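Local coordinates for protein beta-L-arabinobiosidase (Bacteroides thetaiotaomicron, PDB 5MQR) that probably hydrolyses glycosidic bonds in complex plant pectin, with sialidase-like and further glycoside hydrolase regions in one long chain, at residues L621-F626 and K649-M654; S627-S632 and F668-Y673; E631-M636 and R675-R680; E637-N640 and P646-K649. All blocks are in the same frame, centred on the assembly; numbering follows the deposited sequence.

Interaction 1 of 4, residues L621-F626 and K649-M654; sequences LKYADF and KASEWM
The ring of Tyr623 meets Ser651 at its edge, where OG lies close to the ring plane beside the phenol oxygen, while CB of Met654 (a selenomethionine) comes in obliquely near the same end. Leu660 of strand 660-662 and Ala630 of helix 627-636 also touch this side chain. With CG anti to the backbone N (chi1 -179°), Tyr623 reaches straight out of the loop toward helix 647-657. Its OH and Ser651 OG are 2.7 Å apart and hydrogen-bonded, and either hydroxyl could be the donor. Ser651 OG also sits 3.2 Å from Tyr623 CE2, so the hydroxyl nestles against the ring rim as well as the phenol. The Met654 side chain crosses the tyrosine at about a right angle, its CB 4.1 Å from Tyr623 CE1. At the root of the tyrosine, Asp615 takes a hydrogen bond from the backbone N. A phenylalanine here would probably leave the Ser651 hydroxyl without this partner and thin the contact on Met654 CB. This is plain packing that fastens the loop ahead of helix 627-636 onto helix 647-657, and its chemistry is mixed: a single uncharged hydroxyl pair pins the two together beside an apolar flank.

Interaction 2 of 4, residues S627-S632 and F668-Y673; sequences SHYAES and FEEMYY
Tyr629 carries the contact, a crossing of helices 627-636 and 666-680 built round this one tyrosine, and its polar bond is to Glu669: the phenol OH donates to OE2 at 2.6 Å. The carboxylate oxygen is met on its anti side, somewhat out of the carboxylate plane, and the carboxylate stands almost perpendicular to the ring. Glu669 gets there because chi1 (-172°) points its chain away from its own backbone nitrogen and the rest stays extended. The same OE2 accepts a second bond from a water at 2.6 Å, and that water is also hydrogen-bonded to His628 NE2 at 3.0 Å, so a bridge runs back to the first helix. Two donors thus grip one buried oxygen.

The aromatic part pairs Tyr629 with Tyr673. Their planes are only 8° apart but slid so far that the rings barely overlap; the touch is CD2 of Tyr629 against CD2 of Tyr673 at 3.4 Å. His628 lays its CE1 over the centre of one face of the Tyr629 ring. Apolar packing completes the set: Tyr629 CE1 rests 3.5 Å from Glu670 CA and also touches that residue's CB and CG, while the Glu670 carboxylate turns to Tyr987.

The axes of segments 627-632 and 668-673 pass 9.9 Å apart, crossing at -69°. Met654 of helix 647-657 packs on both Ala630 and Tyr673. Strand 660-662 borders the other helix, touching Glu669 and Tyr673 and taking the Tyr673 hydroxyl on the carbonyl of Phe661.

Interaction 3 of 4, residues E631-M636 and R675-R680; sequences ESFNGM and RWWSLR
Trp677 is approached by two consecutive residues of helix 627-636. Phe633 sets its CB over one face of the indole, 3.5 Å from the centroid of the six-membered ring, a CH-pi contact close to the ring normal. The Phe633 ring itself lies oblique to the five-membered ring, its CD2 3.8 Å from Trp677 CG. At the edge, Trp677 NE1 donates to Asn634 OD1 at 2.8 Å with an N-H...O angle of 148°; the acceptor is in the indole plane, whereas the donor is tilted from the Asn634 carbonyl plane. Trp677 can offer that edge because, with chi1 at 177°, the indole swings out from its own backbone nitrogen toward the neighbouring helix.

On the opposite face sits Arg680, with NH1 3.2 Å above the indole plane, offset toward the rim. This NH1 also donates to Trp677 O at 3.0 Å, tying the guanidinium back to its own helix. Further out, Arg680 NH2 bonds to Ile645 O, and Pro992 touches Phe633. The indole is thus held between a methylene and a guanidinium, with its one N-H spoken for, an arrangement that satisfies the buried polar atom and probably fixes the rotation of the ring.

Interaction 4 of 4, residues E637-N640 and P646-K649; sequences EDEN and PNAK
Glu639 lays its carboxylate over the carboxamide of Asn647, the two planes 9° apart and stacked, with Glu639 CD 3.4 Å from Asn647 CG. The side chains come from opposite directions; that of Glu639 is extended and reaches across to the start of helix 647-657. There OE2 accepts the backbone N-H of Asn647 at 2.7 Å in a nearly straight bond (167°), met on the syn side though well out of the carboxylate plane. The other oxygen, Glu639 OE1, accepts a hydrogen bond from a water at 2.7 Å, and this water accepts the N-H of Ala648 at 3.0 Å. One negative group thus serves two amides of the first turn, directly and through water, where it would probably be stabilised by the helix end. A second water joins Asp638 O to Asn647 ND2. An alanine at Glu639 would probably leave the Asn647 N-H without its acceptor and the amide without its stacked partner.

Asn647 OD1 turns to Arg680 and Lys681, tying the turn to the end of helix 666-680. On the other side of the connection, the loop that follows helix 627-636 is anchored by salt bridges from Glu637 to Arg991 of strand 991-992, and from Asp638 to Arg1014.

How the interactions relate
From the N terminus, the loop 621-626 makes interaction 1 with helix 647-657, closing a loop that contains all of helix 627-636. That helix then reaches forward twice to helix 666-680: its first part in interaction 2 and its second in interaction 3, which share Glu631 and Ser632. Both cross interaction 1, since their segments alternate with it along the chain. Interaction 4 closes the short connection between helices 627-636 and 647-657; it lies within the spans of interactions 2 and 3, and shares Lys649 with interaction 1. Together the four bind three successive helices and the loop ahead of them into one bundle, with Met654, Trp677 and Arg680 touching between contacts.

Interaction 1 of 4, residues L621-F626 and K649-M654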
# COMPACT_ATOMS: atom_id res chain seq x y z
N LEU A 621 6.39 -5.53 0.63
CA LEU A 621 7.84 -5.61 0.38
C LEU A 621 8.21 -6.88 -0.37
O LEU A 621 7.56 -7.92 -0.22
CB LEU A 621 8.60 -5.56 1.72
CG LEU A 621 8.30 -4.35 2.62
CD1 LEU A 621 9.13 -4.40 3.89
CD2 LEU A 621 8.50 -3.03 1.89
N LYS A 622 9.27 -6.78 -1.17
CA LYS A 622 9.80 -7.91 -1.92
C LYS A 622 11.28 -8.08 -1.65
O LYS A 622 12.04 -7.11 -1.56
CB LYS A 622 9.55 -7.70 -3.42
CG LYS A 622 8.05 -7.64 -3.82
CD LYS A 622 7.34 -8.97 -3.62
CE LYS A 622 5.88 -8.84 -3.14
NZ LYS A 622 5.22 -10.21 -3.03
N TYR A 623 11.69 -9.34 -1.51
CA TYR A 623 13.05 -9.65 -1.14
C TYR A 623 14.04 -9.11 -2.16
O TYR A 623 15.10 -8.63 -1.77
CB TYR A 623 13.27 -11.16 -0.91
CG TYR A 623 14.70 -11.41 -0.50
CD1 TYR A 623 15.12 -11.07 0.78
CD2 TYR A 623 15.66 -11.88 -1.41
CE1 TYR A 623 16.45 -11.20 1.15
CE2 TYR A 623 17.00 -12.04 -1.03
CZ TYR A 623 17.37 -11.70 0.27
OH TYR A 623 18.67 -11.78 0.70
N ALA A 624 13.69 -9.11 -3.44
CA ALA A 624 14.59 -8.50 -4.48
C ALA A 624 15.03 -7.07 -4.19
O ALA A 624 16.14 -6.69 -4.55
CB ALA A 624 13.97 -8.57 -5.89
N ASP A 625 14.21 -6.30 -3.49
CA ASP A 625 14.66 -4.95 -3.10
C ASP A 625 15.62 -4.89 -1.91
O ASP A 625 16.16 -3.82 -1.64
CB ASP A 625 13.47 -4.04 -2.87
CG ASP A 625 12.60 -3.95 -4.08
OD1 ASP A 625 13.13 -3.81 -5.20
OD2 ASP A 625 11.38 -4.02 -3.92
N PHE A 626 15.83 -6.02 -1.23
CA PHE A 626 16.73 -6.09 -0.07
C PHE A 626 17.91 -7.06 -0.21
O PHE A 626 18.80 -7.09 0.67
CB PHE A 626 15.91 -6.38 1.19
CG PHE A 626 14.80 -5.40 1.38
CD1 PHE A 626 15.04 -4.16 1.95
CD2 PHE A 626 13.53 -5.69 0.90
CE1 PHE A 626 14.03 -3.22 2.05
CE2 PHE A 626 12.52 -4.76 1.01
CZ PHE A 626 12.77 -3.53 1.59
N LYS A 649 24.85 -19.35 0.07
CA LYS A 649 23.45 -19.78 0.20
C LYS A 649 22.62 -18.86 1.09
O LYS A 649 21.42 -19.08 1.26
CB LYS A 649 23.36 -21.21 0.79
CG LYS A 649 24.02 -22.29 -0.06
CD LYS A 649 23.15 -22.67 -1.25
CE LYS A 649 23.99 -23.00 -2.49
NZ LYS A 649 23.17 -23.67 -3.55
N ALA A 650 23.24 -17.82 1.63
CA ALA A 650 22.65 -17.02 2.68
C ALA A 650 21.48 -16.16 2.19
O ALA A 650 20.49 -16.02 2.93
CB ALA A 650 23.71 -16.16 3.38
N SER A 651 21.60 -15.58 0.99
CA SER A 651 20.54 -14.70 0.45
C SER A 651 19.30 -15.52 0.19
O SER A 651 18.21 -15.10 0.51
CB SER A 651 20.99 -14.01 -0.85
OG SER A 651 20.04 -13.03 -1.25
N GLU A 652 19.47 -16.68 -0.39
CA GLU A 652 18.35 -17.61 -0.65
C GLU A 652 17.68 -18.05 0.66
O GLU A 652 16.44 -18.01 0.77
CB GLU A 652 18.82 -18.82 -1.47
CG GLU A 652 17.77 -19.91 -1.67
CD GLU A 652 18.24 -21.01 -2.62
OE1 GLU A 652 19.37 -21.52 -2.47
OE2 GLU A 652 17.46 -21.38 -3.54
N TRP A 653 18.50 -18.45 1.63
CA TRP A 653 17.99 -18.78 2.95
C TRP A 653 17.21 -17.60 3.56
O TRP A 653 16.14 -17.81 4.12
CB TRP A 653 19.13 -19.23 3.87
CG TRP A 653 18.68 -19.58 5.28
CD1 TRP A 653 18.33 -20.81 5.76
CD2 TRP A 653 18.53 -18.67 6.37
NE1 TRP A 653 17.99 -20.72 7.09
CE2 TRP A 653 18.10 -19.42 7.49
CE3 TRP A 653 18.72 -17.30 6.52
CZ2 TRP A 653 17.86 -18.84 8.71
CZ3 TRP A 653 18.49 -16.73 7.75
CH2 TRP A 653 18.06 -17.50 8.83
N MSE A 654 17.73 -16.38 3.44
CA MSE A 654 17.04 -15.20 4.00
C MSE A 654 15.70 -15.02 3.33
O MSE A 654 14.68 -14.82 4.00
CB MSE A 654 17.89 -13.92 3.89
CG MSE A 654 18.99 -13.90 4.94
SE MSE A 654 20.45 -12.68 4.44
CE MSE A 654 19.50 -11.02 4.91

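Interaction 2 of 4, residues S627-S632 and F668-Y673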
# COMPACT_ATOMS: atom_id res chain seq x y z
N SER A 627 17.97 -7.78 -1.33
CA SER A 627 18.99 -8.78 -1.54
C SER A 627 20.37 -8.17 -1.66
O SER A 627 21.34 -8.88 -1.40
CB SER A 627 18.71 -9.62 -2.78
OG SER A 627 18.62 -8.78 -3.90
N HIS A 628 20.47 -6.89 -2.03
CA HIS A 628 21.75 -6.17 -1.99
C HIS A 628 22.47 -6.22 -0.61
O HIS A 628 23.69 -6.17 -0.57
CB HIS A 628 21.59 -4.72 -2.45
CG HIS A 628 20.82 -3.85 -1.50
ND1 HIS A 628 21.42 -3.15 -0.48
CD2 HIS A 628 19.49 -3.56 -1.43
CE1 HIS A 628 20.50 -2.47 0.18
NE2 HIS A 628 19.32 -2.70 -0.37
N TYR A 629 21.73 -6.33 0.49
CA TYR A 629 22.37 -6.41 1.82
C TYR A 629 23.23 -7.65 1.94
O TYR A 629 24.43 -7.53 2.16
CB TYR A 629 21.35 -6.30 2.98
CG TYR A 629 20.83 -4.89 3.20
CD1 TYR A 629 21.69 -3.85 3.59
CD2 TYR A 629 19.49 -4.58 3.02
CE1 TYR A 629 21.22 -2.54 3.81
CE2 TYR A 629 19.01 -3.28 3.23
CZ TYR A 629 19.87 -2.27 3.63
OH TYR A 629 19.37 -1.01 3.85
N ALA A 630 22.63 -8.84 1.74
CA ALA A 630 23.40 -10.11 1.78
C ALA A 630 24.61 -10.07 0.86
O ALA A 630 25.71 -10.49 1.26
CB ALA A 630 22.52 -11.31 1.43
N GLU A 631 24.39 -9.56 -0.36
CA GLU A 631 25.46 -9.41 -1.35
C GLU A 631 26.60 -8.52 -0.84
O GLU A 631 27.75 -8.91 -0.94
CB GLU A 631 24.90 -8.86 -2.67
CG GLU A 631 24.13 -9.91 -3.47
CD GLU A 631 23.06 -9.33 -4.40
OE1 GLU A 631 23.27 -8.23 -4.99
OE2 GLU A 631 22.01 -9.99 -4.58
N SER A 632 26.28 -7.35 -0.29
CA SER A 632 27.30 -6.48 0.33
C SER A 632 28.01 -7.16 1.50
O SER A 632 29.21 -7.08 1.60
CB SER A 632 26.69 -5.16 0.85
OG SER A 632 26.18 -4.41 -0.23
N PHE A 668 19.36 1.48 10.72
CA PHE A 668 18.37 0.53 11.25
C PHE A 668 18.03 -0.58 10.26
O PHE A 668 17.94 -1.77 10.62
CB PHE A 668 17.07 1.25 11.61
CG PHE A 668 17.02 1.82 13.00
CD1 PHE A 668 17.49 3.10 13.26
CD2 PHE A 668 16.46 1.10 14.03
CE1 PHE A 668 17.43 3.64 14.55
CE2 PHE A 668 16.38 1.63 15.31
CZ PHE A 668 16.86 2.91 15.57
N GLU A 669 17.82 -0.18 9.01
CA GLU A 669 17.47 -1.11 7.97
C GLU A 669 18.63 -2.07 7.72
O GLU A 669 18.42 -3.27 7.71
CB GLU A 669 17.08 -0.38 6.67
CG GLU A 669 16.52 -1.32 5.61
CD GLU A 669 16.09 -0.60 4.35
OE1 GLU A 669 15.00 0.01 4.37
OE2 GLU A 669 16.84 -0.65 3.34
N GLU A 670 19.84 -1.54 7.57
CA GLU A 670 21.02 -2.35 7.33
C GLU A 670 21.25 -3.34 8.47
O GLU A 670 21.61 -4.47 8.22
CB GLU A 670 22.26 -1.48 7.16
CG GLU A 670 23.54 -2.26 6.92
CD GLU A 670 24.74 -1.36 6.68
OE1 GLU A 670 25.08 -0.53 7.55
OE2 GLU A 670 25.35 -1.50 5.62
N MSE A 671 21.03 -2.90 9.71
CA MSE A 671 21.28 -3.75 10.89
C MSE A 671 20.27 -4.85 10.97
O MSE A 671 20.58 -5.94 11.41
CB MSE A 671 21.27 -2.94 12.19
CG MSE A 671 21.89 -3.67 13.38
SE MSE A 671 23.77 -4.21 13.01
CE MSE A 671 24.46 -2.45 12.44
N TYR A 672 19.03 -4.56 10.55
CA TYR A 672 18.00 -5.55 10.46
C TYR A 672 18.48 -6.72 9.63
O TYR A 672 18.47 -7.87 10.06
CB TYR A 672 16.72 -4.96 9.85
CG TYR A 672 15.61 -5.96 9.81
CD1 TYR A 672 14.79 -6.16 10.90
CD2 TYR A 672 15.42 -6.76 8.68
CE1 TYR A 672 13.79 -7.11 10.87
CE2 TYR A 672 14.41 -7.71 8.65
CZ TYR A 672 13.60 -7.88 9.74
OH TYR A 672 12.64 -8.87 9.72
N TYR A 673 18.94 -6.43 8.43
CA TYR A 673 19.38 -7.48 7.52
C TYR A 673 20.68 -8.10 7.98
O TYR A 673 20.81 -9.33 7.92
CB TYR A 673 19.42 -6.98 6.05
CG TYR A 673 18.01 -6.74 5.57
CD1 TYR A 673 17.19 -7.80 5.21
CD2 TYR A 673 17.46 -5.45 5.60
CE1 TYR A 673 15.86 -7.58 4.83
CE2 TYR A 673 16.14 -5.22 5.23
CZ TYR A 673 15.35 -6.27 4.85
OH TYR A 673 14.06 -6.02 4.50
O HOH W 1 16.94 -1.33 0.80

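Interaction 3 of 4, residues E631-M636 and R675-R680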
# COMPACT_ATOMS: atom_id res chain seq x y z
N GLU A 631 24.39 -9.56 -0.36
CA GLU A 631 25.46 -9.41 -1.35
C GLU A 631 26.60 -8.52 -0.84
O GLU A 631 27.75 -8.91 -0.94
CB GLU A 631 24.90 -8.86 -2.67
CG GLU A 631 24.13 -9.91 -3.47
CD GLU A 631 23.06 -9.33 -4.40
OE1 GLU A 631 23.27 -8.23 -4.99
OE2 GLU A 631 22.01 -9.99 -4.58
N SER A 632 26.28 -7.35 -0.29
CA SER A 632 27.30 -6.48 0.33
C SER A 632 28.01 -7.16 1.50
O SER A 632 29.21 -7.08 1.60
CB SER A 632 26.69 -5.16 0.85
OG SER A 632 26.18 -4.41 -0.23
N PHE A 633 27.26 -7.82 2.37
CA PHE A 633 27.85 -8.49 3.53
C PHE A 633 28.81 -9.62 3.10
O PHE A 633 29.89 -9.77 3.68
CB PHE A 633 26.76 -9.04 4.48
CG PHE A 633 25.74 -8.02 4.93
CD1 PHE A 633 26.07 -6.65 5.12
CD2 PHE A 633 24.44 -8.43 5.22
CE1 PHE A 633 25.11 -5.75 5.55
CE2 PHE A 633 23.48 -7.52 5.65
CZ PHE A 633 23.81 -6.18 5.80
N ASN A 634 28.43 -10.36 2.07
CA ASN A 634 29.28 -11.42 1.54
C ASN A 634 30.60 -10.91 0.93
O ASN A 634 31.62 -11.54 1.06
CB ASN A 634 28.51 -12.25 0.50
CG ASN A 634 27.39 -13.06 1.10
OD1 ASN A 634 27.32 -13.29 2.32
ND2 ASN A 634 26.47 -13.49 0.25
N GLY A 635 30.55 -9.74 0.30
CA GLY A 635 31.70 -9.14 -0.37
C GLY A 635 32.61 -8.29 0.50
O GLY A 635 33.75 -8.07 0.13
N MSE A 636 32.14 -7.83 1.67
CA MSE A 636 32.88 -6.80 2.44
C MSE A 636 34.03 -7.31 3.27
O MSE A 636 34.91 -6.53 3.66
CB MSE A 636 31.92 -5.98 3.32
CG MSE A 636 31.44 -6.73 4.56
SE MSE A 636 29.97 -5.73 5.40
CE MSE A 636 29.59 -7.06 6.82
N ARG A 675 21.83 -8.64 11.02
CA ARG A 675 21.71 -9.53 12.18
C ARG A 675 21.05 -10.84 11.79
O ARG A 675 21.38 -11.87 12.36
CB ARG A 675 20.97 -8.85 13.33
CG ARG A 675 21.83 -7.79 14.05
CD ARG A 675 23.03 -8.40 14.78
NE ARG A 675 22.60 -9.35 15.78
CZ ARG A 675 22.52 -9.12 17.09
NH1 ARG A 675 22.91 -7.96 17.65
NH2 ARG A 675 22.05 -10.09 17.87
N TRP A 676 20.17 -10.80 10.78
CA TRP A 676 19.66 -12.07 10.25
C TRP A 676 20.78 -12.86 9.54
O TRP A 676 20.89 -14.05 9.72
CB TRP A 676 18.48 -11.89 9.31
CG TRP A 676 17.20 -11.57 9.96
CD1 TRP A 676 16.38 -10.53 9.65
CD2 TRP A 676 16.55 -12.31 11.00
NE1 TRP A 676 15.26 -10.56 10.44
CE2 TRP A 676 15.33 -11.63 11.28
CE3 TRP A 676 16.88 -13.43 11.75
CZ2 TRP A 676 14.45 -12.05 12.27
CZ3 TRP A 676 16.00 -13.87 12.72
CH2 TRP A 676 14.79 -13.17 12.98
N TRP A 677 21.57 -12.16 8.72
CA TRP A 677 22.67 -12.75 7.97
C TRP A 677 23.73 -13.34 8.90
O TRP A 677 24.34 -14.36 8.62
CB TRP A 677 23.28 -11.66 7.07
CG TRP A 677 24.48 -12.04 6.25
CD1 TRP A 677 24.48 -12.60 5.00
CD2 TRP A 677 25.83 -11.82 6.58
NE1 TRP A 677 25.77 -12.76 4.55
CE2 TRP A 677 26.62 -12.29 5.51
CE3 TRP A 677 26.47 -11.28 7.70
CZ2 TRP A 677 28.01 -12.24 5.52
CZ3 TRP A 677 27.86 -11.23 7.71
CH2 TRP A 677 28.61 -11.70 6.62
N SER A 678 23.93 -12.65 10.01
CA SER A 678 24.85 -13.09 11.02
C SER A 678 24.32 -14.32 11.76
O SER A 678 25.01 -15.32 11.84
CB SER A 678 25.07 -11.98 12.03
OG SER A 678 26.21 -12.34 12.75
N LEU A 679 23.11 -14.21 12.30
CA LEU A 679 22.47 -15.33 13.02
C LEU A 679 22.51 -16.61 12.21
O LEU A 679 22.79 -17.67 12.74
CB LEU A 679 21.02 -15.00 13.37
CG LEU A 679 20.26 -16.10 14.09
CD1 LEU A 679 20.72 -16.20 15.54
CD2 LEU A 679 18.77 -15.87 14.03
N ARG A 680 22.25 -16.50 10.91
CA ARG A 680 22.21 -17.66 10.04
C ARG A 680 23.51 -18.48 10.03
O ARG A 680 23.46 -19.72 9.88
CB ARG A 680 21.69 -17.27 8.63
CG ARG A 680 22.46 -17.83 7.44
CD ARG A 680 23.60 -16.87 7.23
NE ARG A 680 24.73 -17.46 6.65
CZ ARG A 680 25.79 -16.79 6.25
NH1 ARG A 680 25.91 -15.46 6.37
NH2 ARG A 680 26.77 -17.50 5.73

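Interaction 4 of 4, residues E637-N640 and P646-K649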
# COMPACT_ATOMS: atom_id res chain seq x y z
N GLU A 637 34.03 -8.61 3.55
CA GLU A 637 35.05 -9.24 4.39
C GLU A 637 35.06 -10.75 4.12
O GLU A 637 34.11 -11.30 3.54
CB GLU A 637 34.79 -8.94 5.91
CG GLU A 637 33.41 -9.38 6.44
CD GLU A 637 32.92 -8.64 7.70
OE1 GLU A 637 32.11 -9.25 8.47
OE2 GLU A 637 33.30 -7.46 7.93
N ASP A 638 36.14 -11.42 4.51
CA ASP A 638 36.26 -12.87 4.34
C ASP A 638 35.22 -13.63 5.17
O ASP A 638 34.76 -13.16 6.23
CB ASP A 638 37.69 -13.37 4.68
CG ASP A 638 38.02 -13.29 6.19
OD1 ASP A 638 37.98 -12.16 6.73
OD2 ASP A 638 38.32 -14.33 6.83
N GLU A 639 34.85 -14.80 4.67
CA GLU A 639 34.05 -15.77 5.39
C GLU A 639 35.01 -16.66 6.19
O GLU A 639 35.62 -17.57 5.64
CB GLU A 639 33.23 -16.57 4.38
CG GLU A 639 32.21 -17.52 4.99
CD GLU A 639 31.30 -18.17 3.96
OE1 GLU A 639 31.66 -18.24 2.77
OE2 GLU A 639 30.19 -18.63 4.35
N ASN A 640 35.14 -16.39 7.49
CA ASN A 640 36.15 -17.08 8.30
C ASN A 640 35.80 -18.52 8.62
O ASN A 640 36.71 -19.40 8.63
CB ASN A 640 36.47 -16.31 9.59
CG ASN A 640 35.28 -16.18 10.53
OD1 ASN A 640 34.16 -15.92 10.08
ND2 ASN A 640 35.50 -16.35 11.84
N PRO A 646 26.39 -21.65 4.05
CA PRO A 646 27.47 -20.78 3.59
C PRO A 646 26.94 -19.42 3.13
O PRO A 646 25.75 -19.31 2.83
CB PRO A 646 28.05 -21.55 2.40
CG PRO A 646 27.64 -22.96 2.63
CD PRO A 646 26.27 -22.83 3.18
N ASN A 647 27.82 -18.42 3.10
CA ASN A 647 27.52 -17.10 2.57
C ASN A 647 26.89 -17.18 1.18
O ASN A 647 25.98 -16.42 0.87
CB ASN A 647 28.77 -16.21 2.50
CG ASN A 647 29.16 -15.58 3.83
OD1 ASN A 647 28.51 -15.74 4.85
ND2 ASN A 647 30.24 -14.84 3.79
N ALA A 648 27.38 -18.11 0.35
CA ALA A 648 26.84 -18.30 -1.00
C ALA A 648 25.34 -18.72 -1.00
O ALA A 648 24.64 -18.45 -1.97
CB ALA A 648 27.72 -19.30 -1.77
N LYS A 649 24.85 -19.35 0.07
CA LYS A 649 23.45 -19.78 0.20
C LYS A 649 22.62 -18.86 1.09
O LYS A 649 21.42 -19.08 1.26
CB LYS A 649 23.36 -21.21 0.79
CG LYS A 649 24.02 -22.29 -0.06
CD LYS A 649 23.15 -22.67 -1.25
CE LYS A 649 23.99 -23.00 -2.49
NZ LYS A 649 23.17 -23.67 -3.55
O HOH W 2 31.58 -13.51 6.40
O HOH W 3 30.12 -19.18 0.75